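Side-chain contact in nucleoside diphosphate kinase (Aquifex aeolicus, PDB 3ZTP), which probably transfers the ATP gamma phosphate to nucleoside diphosphates by a ping-pong mechanism through a phosphohistidine intermediate, supplying the nucleoside triphosphates other than ATP: residues A[12-16]-A[17-21]. Sequence-based numbering, arbitrary orientation. Where two conformers were deposited one is given.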
ATOM      1  N   PRO A  12      -4.771  18.887   7.298  1.00  7.63           N
ATOM      2  CA  PRO A  12      -6.183  18.681   7.621  1.00  8.61           C
ATOM      3  C   PRO A  12      -7.045  19.943   7.553  1.00  9.53           C
ATOM      4  O   PRO A  12      -8.264  19.834   7.339  1.00  9.78           O
ATOM      5  CB  PRO A  12      -6.142  18.078   9.036  1.00  9.75           C
ATOM      6  CG  PRO A  12      -4.840  17.398   9.093  1.00  9.19           C
ATOM      7  CD  PRO A  12      -3.895  18.317   8.341  1.00  8.13           C
ATOM      8  N   ASP A  13      -6.460  21.119   7.775  1.00  8.47           N
ATOM      9  CA  ASP A  13      -7.230  22.355   7.631  1.00  8.72           C
ATOM     10  C   ASP A  13      -7.751  22.532   6.207  1.00 10.30           C
ATOM     11  O   ASP A  13      -8.932  22.839   6.011  1.00 11.58           O
ATOM     12  CB  ASP A  13      -6.448  23.580   8.099  1.00  9.95           C
ATOM     13  CG  ASP A  13      -5.115  23.763   7.384  1.00  8.89           C
ATOM     14  OD1 ASP A  13      -4.471  22.769   6.979  1.00  9.68           O
ATOM     15  OD2 ASP A  13      -4.697  24.934   7.244  1.00 10.50           O
ATOM     16  N   ALA A  14      -6.882  22.367   5.221  1.00  9.16           N
ATOM     17  CA  ALA A  14      -7.289  22.515   3.832  1.00  8.62           C
ATOM     18  C   ALA A  14      -8.202  21.378   3.408  1.00  8.96           C
ATOM     19  O   ALA A  14      -9.109  21.577   2.597  1.00 10.32           O
ATOM     20  CB  ALA A  14      -6.044  22.599   2.928  1.00 10.23           C
ATOM     21  N   MET A  15      -7.978  20.188   3.948  0.70  8.91           N
ATOM     22  CA  MET A  15      -8.857  19.056   3.689  0.70 10.82           C
ATOM     23  C   MET A  15     -10.271  19.392   4.133  0.70 11.65           C
ATOM     24  O   MET A  15     -11.218  19.252   3.359  0.70 13.49           O
ATOM     25  CB  MET A  15      -8.336  17.798   4.389  0.70 10.65           C
ATOM     26  CG  MET A  15      -7.008  17.353   3.839  0.70 10.64           C
ATOM     27  SD  MET A  15      -7.099  16.666   2.165  0.70 13.43           S
ATOM     28  CE  MET A  15      -7.789  15.086   2.715  0.70 16.51           C
ATOM     29  N   GLU A  16     -10.410  19.903   5.350  0.70 11.94           N
ATOM     30  CA  GLU A  16     -11.716  20.212   5.907  0.70 13.33           C
ATOM     31  C   GLU A  16     -12.378  21.375   5.187  0.70 13.79           C
ATOM     32  O   GLU A  16     -13.612  21.414   5.097  0.70 17.20           O
ATOM     33  CB  GLU A  16     -11.586  20.502   7.404  0.70 17.08           C
ATOM     34  CG  GLU A  16     -11.321  19.254   8.221  0.70 24.63           C
ATOM     35  CD  GLU A  16     -11.230  19.542   9.704  0.70 39.42           C
ATOM     36  OE1 GLU A  16     -11.904  20.488  10.167  0.70 35.73           O
ATOM     37  OE2 GLU A  16     -10.477  18.829  10.398  0.70 48.76           O
ATOM     38  N   LYS A  17     -11.583  22.303   4.643  1.00 13.72           N
ATOM     39  CA  LYS A  17     -12.092  23.434   3.875  1.00 12.71           C
ATOM     40  C   LYS A  17     -12.582  23.000   2.476  1.00 13.51           C
ATOM     41  O   LYS A  17     -13.210  23.786   1.766  1.00 16.04           O
ATOM     42  CB  LYS A  17     -11.030  24.528   3.696  1.00 14.95           C
ATOM     43  CG  LYS A  17     -10.718  25.361   4.946  1.00 20.22           C
ATOM     44  CD  LYS A  17      -9.718  26.459   4.597  1.00 24.18           C
ATOM     45  CE  LYS A  17      -9.610  27.483   5.689  1.00 26.42           C
ATOM     46  NZ  LYS A  17     -10.825  28.359   5.717  1.00 31.10           N
ATOM     47  N   GLY A  18     -12.277  21.770   2.071  1.00 10.40           N
ATOM     48  CA  GLY A  18     -12.666  21.273   0.751  1.00 10.52           C
ATOM     49  C   GLY A  18     -11.776  21.738  -0.385  1.00  9.53           C
ATOM     50  O   GLY A  18     -12.209  21.760  -1.532  1.00 10.30           O
ATOM     51  N   ALA A  19     -10.524  22.074  -0.085  1.00  8.61           N
ATOM     52  CA  ALA A  19      -9.628  22.661  -1.054  1.00  8.22           C
ATOM     53  C   ALA A  19      -8.731  21.686  -1.803  1.00  7.53           C
ATOM     54  O   ALA A  19      -7.972  22.111  -2.659  1.00  7.56           O
ATOM     55  CB  ALA A  19      -8.741  23.685  -0.342  1.00  9.61           C
ATOM     56  N   LEU A  20      -8.839  20.388  -1.524  1.00  7.05           N
ATOM     57  CA  LEU A  20      -7.884  19.444  -2.103  1.00  6.85           C
ATOM     58  C   LEU A  20      -7.810  19.512  -3.624  1.00  6.70           C
ATOM     59  O   LEU A  20      -6.734  19.510  -4.223  1.00  7.77           O
ATOM     60  CB  LEU A  20      -8.277  18.024  -1.700  1.00  7.59           C
ATOM     61  CG  LEU A  20      -7.497  16.918  -2.409  1.00  8.23           C
ATOM     62  CD1 LEU A  20      -6.017  16.962  -2.027  1.00  9.22           C
ATOM     63  CD2 LEU A  20      -8.110  15.534  -2.081  1.00  9.13           C
ATOM     64  N   GLY A  21      -8.966  19.489  -4.274  1.00  7.35           N
ATOM     65  CA  GLY A  21      -8.984  19.494  -5.718  1.00  7.54           C
ATOM     66  C   GLY A  21      -8.432  20.775  -6.319  1.00  7.46           C
ATOM     67  O   GLY A  21      -7.687  20.730  -7.297  1.00  7.86           O
TER
HETATM   68  O   HOH W   1     -10.557  18.891   0.513  1.00 11.19           O
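M15 and L20 meet where the short helix 12-17 gives way to helix 20-29: in the M15 conformer described, one of two, the sulfur SD of M15 lies 4.3 Å from CB of L20. Chi1 of M15 is -65° and its other two torsions have the same sign and similar size, a curled chain that carries SD back over the turn although the CB of M15 itself points away from it. Both side chains also touch V10 and V73 of the neighbouring strands, and L20 reaches I28 of a second subunit. A second apolar pair, CB of A14 with CB of A19 at 4.4 Å, joins the end of helix 12-17 to the turn that follows it, with A14 also touching A118.

Between these pairs the chain leaves the helix through a Schellman motif. The amide N of A19 returns to O of A14 at 3.1 Å in a nearly straight bond (N-H...O 168°), while N of G18 bonds to O of M15 at 3.0 Å from above the carbonyl plane, 61° out of it. G18 takes the positive phi that the motif requires, a value favouring glycine. Ahead of it, N of K17 closes the last regular helical bond onto O of D13, and CG of K17 lies 3.3 Å from that same oxygen, its aliphatic chain running past the carbonyl toward T112.

A water donates to O of M15 (2.9 Å) and accepts from N of L20 (3.1 Å), bridging the end of one helix to the first turn of the next. D13 turns its carboxylate elsewhere, with OD2 hydrogen-bonded to N of A118, close to K11 and N117, both predicted ATP ligands. The chemistry implies a joint fixed mainly by backbone polarity, in which O of M15 serves both the G18 amide and the water.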